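Local coordinates for protein cypemycin cysteine dehydrogenase (decarboxylating) (Streptomyces sp, PDB 6JDD) that catalyses the oxidative decarboxylation of the C-terminal cysteine of the cypemycin precursor peptide, a step toward the aminovinyl-cysteine of this linaridin, at residues P25-I28 with H29-R32; G82-G85 with A86-C89; P130-E134 with I135-N139. One frame throughout, in Å; residues are numbered along the deposited sequence.

Contact 1 of 3, residues P25-I28 with H29-R32; sequences PWWI and HWLR
W27 sends the edge of its six-membered ring against the face of the W30 indole in a T-shaped pair, the planes turned 67° to each other. The touching edge is the CE3-CZ3 side: W27 CZ3 lies 4.0 Å from W30 CD2 and stands over the outer part of the W30 face. W26 adds to the cluster, its CZ3 over the centre of one face of the W27 ring. Toward W30, by contrast, W26 is nearly parallel (13°) but displaced along the ring planes, with little stacking between them, and its CZ3 meets W30 CB at 4.2 Å. W26 and W30 both hold CG anti to the backbone N, whereas W27 holds it beside the N, and its ring offers a face to W26 and an edge to W30. Beneath the cluster runs regular alpha-helix: W30 N donates to W26 O at 2.9 Å, with equivalent bonds at the three other positions. The helix, 24-34, is the crossover between parallel strands 10-15 and 39-44 in a beta-alpha-beta unit of the flavoprotein fold. Its aromatic face meets L172, P173 and L176 of the same chain, and W26 stacks on W26 of a second subunit. Were W27 replaced by an alanine, W30 would probably lose the ring edge on its face and a gap would be likely to open under W26 CZ3. The partly exposed H29 and R32 make fewer side-chain contacts within the turn. I28, buried against L57, meets R32 slightly, CG2 to CG at 4.1 Å; the chain of R32 bends at chi2 and chi3, and its NE is bonded to L60 O. H29 swings its imidazole away from the preceding turn, while its CB lies 3.4 Å from both P25 O and W26 O.

Contact 2 of 3, residues G82-G85 with A86-C89; sequences GKSG and ASEC
S84 O takes two hydrogen bonds from one residue, S87. The backbone N-H of S87 reaches it at 2.9 Å with an angle of 160°, and S87 OG donates to the same oxygen at 2.6 Å, both donors tilted somewhat out of the carbonyl plane. The hydroxyl comes within range because OG stands beside its own backbone N (chi1 -53°), so that N and OG face the carbonyl together. The backbone bond closes a beta-turn over S84-S87, close to type II': G85 holds a positive phi of 56°, which favours glycine at this corner. Farther along the two arms, a water donates to S87 O at 2.7 Å and accepts a weak, long bond from S84 N, a weaker bridge between them. Carboxylates receive the N-H groups of the corner, G85 N bonding to E78 OE1 and A86 N to E10 OE2. Beyond these bonds the packing is slight: S84 CB rests 3.6 Å from S87 OG, while A86 turns its methyl outward. S84 OG is bonded to H12 ND1. The turn lies against strand 10-15, with S87 OG also reaching N41 ND2 of strand 39-44; from it the chain enters strand 90-95, with backbone bonds of E88 with E10 and of C89 with H12, while a salt bridge joins E88 to R183 of helix 172-185.

Contact 3 of 3, residues P130-E134 with I135-N139; sequences PGSNE and IVENN. With FAD (flavin-adenine dinucleotide), chain B.
The flat carboxamide of N133 crosses the side chain of V136 at about a right angle and turns its oxygen to the start of the helix, with V136 CG2 3.6 Å from N133 OD1. The amide nitrogen is used elsewhere, donating to Q117 OE1 of a third subunit. A second flat group, the flavin, has the P130 ring against one face near its pyrimidine rim, P130 CD being 3.7 Å from FAD N3. N133 is the N-cap of helix 134-142. Its OD1 accepts from V136 N at 3.0 Å and 164°, and more weakly from I135 N, whose angle is only 128°. To reach both, the side chain takes the crowded position between backbone N and carbonyl carbon (chi1 62°), which folds the amide back over the first turn. N133 O receives E137 N at 3.1 Å in the carbonyl plane, and E134 O receives N138 N. S132 lies alongside, its OG 3.3 Å from V136 CG1 and near the carboxylate of E137. One turn on, the amide of N139 folds back on its own helix: ND2 donates to I135 O at 2.7 Å from above the carbonyl plane, while N139 N approaches that oxygen from the opposite face. V136 packs on L97 and M101 of helix 97-104, and I135 on A104 of the third subunit. One asparagine therefore takes one nearly straight and one weak amide N-H bond of the first turn with its oxygen and joins two subunits with its nitrogen. The helix's N-terminal end would also be expected to favour the negative charge of E137.

In the fold
The three contacts lie apart in one chain, all within its flavoprotein family region, and do not touch. Contacts 1 and 2 come within about 8 Å at their nearest atoms and share the neighbourhood of strands 10-15 and 39-44. Contact 3 follows strand 123-127, about 17 Å from contact 1 and about 20 Å from contact 2 by nearest atoms, on the other side of the chain's centre from contact 2. It alone includes a residue of the FAD pocket; at contact 1 the distance from the side chain of H29 to a bound FAD is about 11 Å. Contacts 1 and 3 both meet other subunits of the twelve-chain assembly, whereas contact 2 is bonded within its own chain.

Contact 1 of 3, residues P25-I28 with H29-R32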
ATOM      1  N   PRO A  25      32.393  -6.689   1.219  1.00 51.23           N
ATOM      2  CA  PRO A  25      32.296  -7.397   2.504  1.00 51.69           C
ATOM      3  C   PRO A  25      33.443  -8.395   2.748  1.00 46.05           C
ATOM      4  O   PRO A  25      33.938  -8.460   3.857  1.00 43.58           O
ATOM      5  CB  PRO A  25      30.973  -8.141   2.403  1.00 48.65           C
ATOM      6  CG  PRO A  25      30.163  -7.277   1.461  1.00 46.64           C
ATOM      7  CD  PRO A  25      31.157  -6.805   0.436  1.00 41.61           C
ATOM      8  N   TRP A  26      33.888  -9.086   1.702  1.00 47.25           N
ATOM      9  CA  TRP A  26      35.101  -9.948   1.784  1.00 50.20           C
ATOM     10  C   TRP A  26      36.332  -9.116   2.204  1.00 50.64           C
ATOM     11  O   TRP A  26      37.034  -9.520   3.160  1.00 48.82           O
ATOM     12  CB  TRP A  26      35.321 -10.687   0.460  1.00 50.68           C
ATOM     13  CG  TRP A  26      36.384 -11.727   0.534  1.00 56.05           C
ATOM     14  CD1 TRP A  26      36.203 -13.059   0.735  1.00 56.80           C
ATOM     15  CD2 TRP A  26      37.800 -11.520   0.422  1.00 57.03           C
ATOM     16  NE1 TRP A  26      37.411 -13.698   0.739  1.00 56.86           N
ATOM     17  CE2 TRP A  26      38.408 -12.784   0.556  1.00 54.32           C
ATOM     18  CE3 TRP A  26      38.603 -10.401   0.212  1.00 60.07           C
ATOM     19  CZ2 TRP A  26      39.781 -12.969   0.496  1.00 54.62           C
ATOM     20  CZ3 TRP A  26      39.970 -10.577   0.136  1.00 63.01           C
ATOM     21  CH2 TRP A  26      40.543 -11.846   0.269  1.00 60.42           C
ATOM     22  N   TRP A  27      36.584  -7.991   1.537  1.00 48.06           N
ATOM     23  CA  TRP A  27      37.711  -7.080   1.874  1.00 49.58           C
ATOM     24  C   TRP A  27      37.559  -6.447   3.261  1.00 46.12           C
ATOM     25  O   TRP A  27      38.561  -6.299   3.948  1.00 47.85           O
ATOM     26  CB  TRP A  27      37.837  -6.007   0.808  1.00 48.48           C
ATOM     27  CG  TRP A  27      38.476  -6.563  -0.408  1.00 43.92           C
ATOM     28  CD1 TRP A  27      37.878  -6.911  -1.581  1.00 43.95           C
ATOM     29  CD2 TRP A  27      39.850  -6.932  -0.514  1.00 44.16           C
ATOM     30  NE1 TRP A  27      38.801  -7.437  -2.443  1.00 44.05           N
ATOM     31  CE2 TRP A  27      40.028  -7.457  -1.812  1.00 50.41           C
ATOM     32  CE3 TRP A  27      40.935  -6.855   0.353  1.00 48.57           C
ATOM     33  CZ2 TRP A  27      41.274  -7.888  -2.271  1.00 48.52           C
ATOM     34  CZ3 TRP A  27      42.162  -7.303  -0.097  1.00 56.12           C
ATOM     35  CH2 TRP A  27      42.329  -7.802  -1.396  1.00 48.12           C
ATOM     36  N   ILE A  28      36.366  -6.027   3.657  1.00 44.66           N
ATOM     37  CA  ILE A  28      36.136  -5.531   5.049  1.00 47.16           C
ATOM     38  C   ILE A  28      36.482  -6.664   6.031  1.00 53.71           C
ATOM     39  O   ILE A  28      37.205  -6.399   7.006  1.00 55.79           O
ATOM     40  CB  ILE A  28      34.698  -5.020   5.267  1.00 47.21           C
ATOM     41  CG1 ILE A  28      34.332  -3.870   4.321  1.00 50.21           C
ATOM     42  CG2 ILE A  28      34.486  -4.640   6.737  1.00 48.31           C
ATOM     43  CD1 ILE A  28      35.125  -2.622   4.545  1.00 52.54           C
ATOM     44  N   HIS A  29      36.005  -7.888   5.792  1.00 51.78           N
ATOM     45  CA  HIS A  29      36.322  -9.054   6.648  1.00 49.36           C
ATOM     46  C   HIS A  29      37.844  -9.222   6.719  1.00 51.73           C
ATOM     47  O   HIS A  29      38.356  -9.337   7.830  1.00 53.11           O
ATOM     48  CB  HIS A  29      35.613 -10.294   6.121  1.00 49.93           C
ATOM     49  CG  HIS A  29      35.949 -11.523   6.897  1.00 65.83           C
ATOM     50  ND1 HIS A  29      35.556 -11.673   8.222  1.00 65.90           N
ATOM     51  CD2 HIS A  29      36.635 -12.634   6.552  1.00 58.33           C
ATOM     52  CE1 HIS A  29      35.976 -12.825   8.649  1.00 59.25           C
ATOM     53  NE2 HIS A  29      36.636 -13.433   7.647  1.00 62.17           N
ATOM     54  N   TRP A  30      38.533  -9.207   5.575  1.00 52.65           N
ATOM     55  CA  TRP A  30      40.024  -9.265   5.479  1.00 52.15           C
ATOM     56  C   TRP A  30      40.681  -8.185   6.363  1.00 55.49           C
ATOM     57  O   TRP A  30      41.521  -8.519   7.240  1.00 54.72           O
ATOM     58  CB  TRP A  30      40.499  -9.139   4.023  1.00 53.07           C
ATOM     59  CG  TRP A  30      41.985  -9.021   3.854  1.00 63.79           C
ATOM     60  CD1 TRP A  30      42.869 -10.046   3.661  1.00 68.73           C
ATOM     61  CD2 TRP A  30      42.772  -7.811   3.847  1.00 63.30           C
ATOM     62  NE1 TRP A  30      44.140  -9.559   3.559  1.00 67.41           N
ATOM     63  CE2 TRP A  30      44.118  -8.197   3.680  1.00 69.44           C
ATOM     64  CE3 TRP A  30      42.477  -6.449   3.974  1.00 59.86           C
ATOM     65  CZ2 TRP A  30      45.158  -7.270   3.628  1.00 66.26           C
ATOM     66  CZ3 TRP A  30      43.503  -5.533   3.944  1.00 62.66           C
ATOM     67  CH2 TRP A  30      44.827  -5.941   3.770  1.00 67.56           C
ATOM     68  N   LEU A  31      40.306  -6.928   6.165  1.00 53.23           N
ATOM     69  CA  LEU A  31      40.883  -5.817   6.954  1.00 55.00           C
ATOM     70  C   LEU A  31      40.601  -6.025   8.453  1.00 55.21           C
ATOM     71  O   LEU A  31      41.496  -5.779   9.245  1.00 52.78           O
ATOM     72  CB  LEU A  31      40.297  -4.508   6.429  1.00 55.02           C
ATOM     73  CG  LEU A  31      40.794  -3.237   7.110  1.00 51.19           C
ATOM     74  CD1 LEU A  31      42.298  -3.089   6.962  1.00 53.84           C
ATOM     75  CD2 LEU A  31      40.061  -2.043   6.545  1.00 47.92           C
ATOM     76  N   ARG A  32      39.432  -6.516   8.851  1.00 58.77           N
ATOM     77  CA  ARG A  32      39.121  -6.734  10.301  1.00 62.93           C
ATOM     78  C   ARG A  32      40.035  -7.821  10.893  1.00 56.87           C
ATOM     79  O   ARG A  32      40.386  -7.691  12.053  1.00 61.34           O
ATOM     80  CB  ARG A  32      37.638  -7.074  10.469  1.00 56.35           C
ATOM     81  CG  ARG A  32      36.708  -5.981   9.956  1.00 56.13           C
ATOM     82  CD  ARG A  32      36.431  -4.899  10.959  1.00 57.30           C
ATOM     83  NE  ARG A  32      35.651  -5.476  12.030  1.00 67.64           N
ATOM     84  CZ  ARG A  32      36.125  -5.891  13.191  1.00 59.14           C
ATOM     85  NH1 ARG A  32      37.413  -5.789  13.487  1.00 62.48           N
ATOM     86  NH2 ARG A  32      35.283  -6.387  14.068  1.00 54.86           N
TER

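Contact 2 of 3, residues G82-G85 with A86-C89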
ATOM      1  N   GLY A  82      32.782  17.289   7.976  1.00 44.71           N
ATOM      2  CA  GLY A  82      33.775  16.511   7.220  1.00 45.49           C
ATOM      3  C   GLY A  82      34.391  15.407   8.039  1.00 43.68           C
ATOM      4  O   GLY A  82      35.534  15.043   7.763  1.00 48.97           O
ATOM      5  N   LYS A  83      33.631  14.836   8.964  1.00 44.25           N
ATOM      6  CA  LYS A  83      34.137  13.738   9.815  1.00 52.78           C
ATOM      7  C   LYS A  83      33.233  12.509   9.715  1.00 51.01           C
ATOM      8  O   LYS A  83      32.062  12.620   9.274  1.00 49.88           O
ATOM      9  CB  LYS A  83      34.274  14.238  11.247  1.00 51.45           C
ATOM     10  CG  LYS A  83      35.089  15.512  11.380  1.00 59.35           C
ATOM     11  CD  LYS A  83      35.867  15.580  12.670  1.00 66.02           C
ATOM     12  CE  LYS A  83      35.444  16.724  13.571  1.00 62.79           C
ATOM     13  NZ  LYS A  83      36.441  17.798  13.539  1.00 73.54           N
ATOM     14  N   SER A  84      33.809  11.370  10.093  1.00 50.54           N
ATOM     15  CA  SER A  84      33.120  10.075  10.318  1.00 49.30           C
ATOM     16  C   SER A  84      33.719   9.482  11.589  1.00 50.54           C
ATOM     17  O   SER A  84      34.798   8.900  11.522  1.00 48.56           O
ATOM     18  CB  SER A  84      33.278   9.143   9.147  1.00 44.36           C
ATOM     19  OG  SER A  84      32.740   7.864   9.465  1.00 47.87           O
ATOM     20  N   GLY A  85      33.062   9.706  12.722  1.00 46.80           N
ATOM     21  CA  GLY A  85      33.606   9.333  14.044  1.00 53.48           C
ATOM     22  C   GLY A  85      34.976   9.964  14.249  1.00 50.68           C
ATOM     23  O   GLY A  85      35.079  11.190  14.152  1.00 50.91           O
ATOM     24  N   ALA A  86      36.000   9.148  14.490  1.00 47.91           N
ATOM     25  CA  ALA A  86      37.409   9.602  14.530  1.00 45.81           C
ATOM     26  C   ALA A  86      38.202   9.026  13.355  1.00 51.70           C
ATOM     27  O   ALA A  86      39.410   8.795  13.546  1.00 54.39           O
ATOM     28  CB  ALA A  86      38.042   9.209  15.827  1.00 42.78           C
ATOM     29  N   SER A  87      37.576   8.815  12.191  1.00 52.94           N
ATOM     30  CA  SER A  87      38.280   8.357  10.955  1.00 52.10           C
ATOM     31  C   SER A  87      39.430   9.318  10.617  1.00 50.37           C
ATOM     32  O   SER A  87      39.221  10.561  10.646  1.00 43.40           O
ATOM     33  CB  SER A  87      37.380   8.214   9.756  1.00 46.26           C
ATOM     34  OG  SER A  87      36.281   7.404  10.053  1.00 54.47           O
ATOM     35  N   GLU A  88      40.582   8.739  10.289  1.00 47.21           N
ATOM     36  CA  GLU A  88      41.816   9.475   9.940  1.00 53.10           C
ATOM     37  C   GLU A  88      42.088   9.380   8.438  1.00 52.45           C
ATOM     38  O   GLU A  88      42.996  10.064   7.936  1.00 57.53           O
ATOM     39  CB  GLU A  88      42.989   8.895  10.730  1.00 51.45           C
ATOM     40  CG  GLU A  88      42.871   9.193  12.218  1.00 57.63           C
ATOM     41  CD  GLU A  88      43.969   8.554  13.040  1.00 73.15           C
ATOM     42  OE1 GLU A  88      45.121   8.807  12.677  1.00 73.44           O
ATOM     43  OE2 GLU A  88      43.664   7.783  13.997  1.00 64.08           O
ATOM     44  N   CYS A  89      41.373   8.529   7.723  1.00 49.95           N
ATOM     45  CA  CYS A  89      41.380   8.603   6.247  1.00 49.65           C
ATOM     46  C   CYS A  89      40.027   8.138   5.709  1.00 46.98           C
ATOM     47  O   CYS A  89      39.208   7.650   6.479  1.00 47.48           O
ATOM     48  CB  CYS A  89      42.567   7.833   5.698  1.00 48.55           C
ATOM     49  SG  CYS A  89      42.317   6.043   5.718  1.00 56.01           S
TER
HETATM   50  O   HOH W   1      37.031  12.018  11.044  1.00 53.87           O

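Contact 3 of 3, residues P130-E134 with I135-N139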
ATOM      1  N   PRO A 130      34.086   2.238 -16.123  1.00 49.00           N
ATOM      2  CA  PRO A 130      33.981   1.394 -17.299  1.00 45.44           C
ATOM      3  C   PRO A 130      34.839   1.909 -18.468  1.00 48.39           C
ATOM      4  O   PRO A 130      35.060   1.170 -19.409  1.00 49.58           O
ATOM      5  CB  PRO A 130      32.504   1.478 -17.705  1.00 44.26           C
ATOM      6  CG  PRO A 130      31.830   2.281 -16.637  1.00 45.00           C
ATOM      7  CD  PRO A 130      32.894   3.058 -15.903  1.00 50.56           C
ATOM      8  N   GLY A 131      35.259   3.174 -18.412  1.00 48.88           N
ATOM      9  CA  GLY A 131      35.794   3.908 -19.569  1.00 48.11           C
ATOM     10  C   GLY A 131      35.905   5.402 -19.274  1.00 54.76           C
ATOM     11  O   GLY A 131      35.688   5.818 -18.090  1.00 48.81           O
ATOM     12  N   SER A 132      36.286   6.198 -20.289  1.00 48.30           N
ATOM     13  CA  SER A 132      36.576   7.636 -20.082  1.00 43.91           C
ATOM     14  C   SER A 132      36.393   8.449 -21.363  1.00 41.62           C
ATOM     15  O   SER A 132      36.120   7.917 -22.409  1.00 41.68           O
ATOM     16  CB  SER A 132      37.939   7.814 -19.447  1.00 44.74           C
ATOM     17  OG  SER A 132      38.023   9.048 -18.736  1.00 51.18           O
ATOM     18  N   ASN A 133      36.409   9.761 -21.228  1.00 44.54           N
ATOM     19  CA  ASN A 133      36.500  10.662 -22.398  1.00 41.25           C
ATOM     20  C   ASN A 133      37.231  11.914 -21.929  1.00 39.89           C
ATOM     21  O   ASN A 133      37.633  11.967 -20.771  1.00 42.99           O
ATOM     22  CB  ASN A 133      35.122  10.920 -22.999  1.00 37.92           C
ATOM     23  CG  ASN A 133      34.181  11.621 -22.036  1.00 43.65           C
ATOM     24  OD1 ASN A 133      34.543  12.592 -21.369  1.00 40.18           O
ATOM     25  ND2 ASN A 133      32.938  11.156 -21.963  1.00 41.70           N
ATOM     26  N   GLU A 134      37.291  12.925 -22.768  1.00 37.17           N
ATOM     27  CA  GLU A 134      38.104  14.145 -22.512  1.00 46.66           C
ATOM     28  C   GLU A 134      37.500  14.943 -21.347  1.00 45.40           C
ATOM     29  O   GLU A 134      38.281  15.544 -20.560  1.00 47.64           O
ATOM     30  CB  GLU A 134      38.236  14.967 -23.798  1.00 49.09           C
ATOM     31  CG  GLU A 134      38.853  14.149 -24.950  1.00 59.22           C
ATOM     32  CD  GLU A 134      37.975  13.288 -25.886  1.00 70.59           C
ATOM     33  OE1 GLU A 134      38.421  13.126 -27.046  1.00 84.01           O
ATOM     34  OE2 GLU A 134      36.875  12.741 -25.491  1.00 54.50           O
ATOM     35  N   ILE A 135      36.178  14.920 -21.232  1.00 37.43           N
ATOM     36  CA  ILE A 135      35.463  15.729 -20.230  1.00 36.74           C
ATOM     37  C   ILE A 135      35.602  15.055 -18.871  1.00 40.41           C
ATOM     38  O   ILE A 135      35.846  15.735 -17.885  1.00 44.75           O
ATOM     39  CB  ILE A 135      34.013  15.864 -20.667  1.00 36.61           C
ATOM     40  CG1 ILE A 135      33.947  16.807 -21.863  1.00 35.69           C
ATOM     41  CG2 ILE A 135      33.151  16.317 -19.519  1.00 37.92           C
ATOM     42  CD1 ILE A 135      32.596  16.817 -22.499  1.00 43.17           C
ATOM     43  N   VAL A 136      35.561  13.737 -18.848  1.00 38.00           N
ATOM     44  CA  VAL A 136      35.792  12.969 -17.589  1.00 40.83           C
ATOM     45  C   VAL A 136      37.220  13.241 -17.084  1.00 39.18           C
ATOM     46  O   VAL A 136      37.412  13.503 -15.916  1.00 41.69           O
ATOM     47  CB  VAL A 136      35.504  11.469 -17.834  1.00 42.08           C
ATOM     48  CG1 VAL A 136      35.957  10.599 -16.692  1.00 38.41           C
ATOM     49  CG2 VAL A 136      34.029  11.221 -18.118  1.00 37.45           C
ATOM     50  N   GLU A 137      38.201  13.154 -17.970  1.00 41.86           N
ATOM     51  CA  GLU A 137      39.635  13.333 -17.638  1.00 41.95           C
ATOM     52  C   GLU A 137      39.794  14.749 -17.065  1.00 37.61           C
ATOM     53  O   GLU A 137      40.574  14.885 -16.127  1.00 41.87           O
ATOM     54  CB  GLU A 137      40.527  13.010 -18.843  1.00 38.45           C
ATOM     55  CG  GLU A 137      40.681  11.497 -19.058  1.00 56.90           C
ATOM     56  CD  GLU A 137      40.755  10.937 -20.511  1.00 80.48           C
ATOM     57  OE1 GLU A 137      41.216  11.691 -21.464  1.00 89.01           O
ATOM     58  OE2 GLU A 137      40.368   9.709 -20.733  1.00 72.64           O
ATOM     59  N   ASN A 138      39.070  15.739 -17.602  1.00 34.01           N
ATOM     60  CA  ASN A 138      39.220  17.122 -17.083  1.00 39.89           C
ATOM     61  C   ASN A 138      38.725  17.217 -15.653  1.00 40.28           C
ATOM     62  O   ASN A 138      39.410  17.866 -14.823  1.00 40.67           O
ATOM     63  CB  ASN A 138      38.598  18.200 -17.976  1.00 40.92           C
ATOM     64  CG  ASN A 138      39.507  18.587 -19.114  1.00 50.96           C
ATOM     65  OD1 ASN A 138      40.703  18.193 -19.195  1.00 55.52           O
ATOM     66  ND2 ASN A 138      38.900  19.333 -20.013  1.00 59.11           N
ATOM     67  N   ASN A 139      37.567  16.645 -15.401  1.00 41.72           N
ATOM     68  CA  ASN A 139      36.945  16.550 -14.043  1.00 41.50           C
ATOM     69  C   ASN A 139      37.842  15.785 -13.040  1.00 36.90           C
ATOM     70  O   ASN A 139      37.997  16.265 -11.922  1.00 39.34           O
ATOM     71  CB  ASN A 139      35.528  15.988 -14.122  1.00 36.77           C
ATOM     72  CG  ASN A 139      34.584  17.011 -14.710  1.00 37.70           C
ATOM     73  OD1 ASN A 139      34.240  17.968 -14.067  1.00 50.26           O
ATOM     74  ND2 ASN A 139      34.297  16.934 -15.985  1.00 36.39           N
TER
HETATM   75  PA  FAD B 201      24.297   7.124  -5.779  1.00 43.25           P
HETATM   76  O1A FAD B 201      24.120   7.793  -4.456  1.00 46.56           O
HETATM   77  O2A FAD B 201      23.625   5.811  -6.004  1.00 46.21           O
HETATM   78  O5B FAD B 201      23.881   8.142  -6.948  1.00 52.39           O
HETATM   79  C5B FAD B 201      22.510   8.132  -7.421  1.00 51.51           C
HETATM   80  C4B FAD B 201      22.189   9.467  -8.047  1.00 52.59           C
HETATM   81  O4B FAD B 201      20.945   9.966  -7.491  1.00 56.08           O
HETATM   82  C3B FAD B 201      23.221  10.581  -7.820  1.00 49.71           C
HETATM   83  O3B FAD B 201      23.332  11.421  -8.963  1.00 50.11           O
HETATM   84  C2B FAD B 201      22.637  11.336  -6.623  1.00 50.24           C
HETATM   85  O2B FAD B 201      23.070  12.677  -6.559  1.00 54.93           O
HETATM   86  C1B FAD B 201      21.145  11.238  -6.919  1.00 49.48           C
HETATM   87  N9A FAD B 201      20.304  11.341  -5.733  1.00 53.81           N
HETATM   88  C8A FAD B 201      20.555  12.053  -4.586  1.00 67.62           C
HETATM   89  N7A FAD B 201      19.592  11.937  -3.700  1.00 58.48           N
HETATM   90  C5A FAD B 201      18.659  11.101  -4.301  1.00 63.88           C
HETATM   91  C6A FAD B 201      17.415  10.596  -3.874  1.00 58.80           C
HETATM   92  N6A FAD B 201      16.873  10.869  -2.691  1.00 61.90           N
HETATM   93  N1A FAD B 201      16.746   9.788  -4.729  1.00 56.88           N
HETATM   94  C2A FAD B 201      17.297   9.516  -5.919  1.00 64.08           C
HETATM   95  N3A FAD B 201      18.455   9.931  -6.427  1.00 56.96           N
HETATM   96  C4A FAD B 201      19.092  10.730  -5.555  1.00 58.70           C
HETATM   97  N1  FAD B 201      29.534   2.697 -12.768  1.00 40.43           N
HETATM   98  C2  FAD B 201      30.871   2.875 -12.662  1.00 41.08           C
HETATM   99  O2  FAD B 201      31.358   4.006 -12.604  1.00 41.61           O
HETATM  100  N3  FAD B 201      31.736   1.827 -12.615  1.00 44.45           N
HETATM  101  C4  FAD B 201      31.304   0.525 -12.673  1.00 42.70           C
HETATM  102  O4  FAD B 201      32.116  -0.387 -12.628  1.00 41.01           O
HETATM  103  C4X FAD B 201      29.918   0.298 -12.783  1.00 43.95           C
HETATM  104  N5  FAD B 201      29.488  -0.936 -12.839  1.00 45.33           N
HETATM  105  C5X FAD B 201      28.137  -1.130 -12.947  1.00 43.81           C
HETATM  106  C6  FAD B 201      27.656  -2.450 -13.007  1.00 40.61           C
HETATM  107  C7  FAD B 201      26.313  -2.721 -13.116  1.00 43.69           C
HETATM  108  C7M FAD B 201      25.833  -4.148 -13.179  1.00 45.59           C
HETATM  109  C8  FAD B 201      25.389  -1.648 -13.166  1.00 45.36           C
HETATM  110  C8M FAD B 201      23.912  -1.918 -13.284  1.00 45.15           C
HETATM  111  C9  FAD B 201      25.848  -0.347 -13.106  1.00 40.14           C
HETATM  112  C9A FAD B 201      27.220  -0.063 -12.996  1.00 40.89           C
HETATM  113  N10 FAD B 201      27.717   1.238 -12.933  1.00 39.11           N
HETATM  114  C10 FAD B 201      29.076   1.465 -12.826  1.00 42.86           C
HETATM  115  C1' FAD B 201      26.787   2.381 -12.983  1.00 37.97           C
HETATM  116  C2' FAD B 201      26.525   2.963 -11.607  1.00 39.74           C
HETATM  117  O2' FAD B 201      25.824   2.014 -10.810  1.00 40.44           O
HETATM  118  C3' FAD B 201      25.702   4.250 -11.704  1.00 39.69           C
HETATM  119  O3' FAD B 201      26.489   5.269 -12.313  1.00 42.17           O
HETATM  120  C4' FAD B 201      25.188   4.754 -10.353  1.00 39.62           C
HETATM  121  O4' FAD B 201      24.415   5.940 -10.546  1.00 39.25           O
HETATM  122  C5' FAD B 201      26.307   5.039  -9.378  1.00 41.66           C
HETATM  123  O5' FAD B 201      25.766   5.686  -8.195  1.00 42.42           O
HETATM  124  P   FAD B 201      26.705   5.879  -6.909  1.00 39.13           P
HETATM  125  O1P FAD B 201      27.990   6.495  -7.350  1.00 40.26           O
HETATM  126  O2P FAD B 201      26.744   4.590  -6.156  1.00 38.57           O
HETATM  127  O3P FAD B 201      25.866   6.955  -6.066  1.00 44.87           O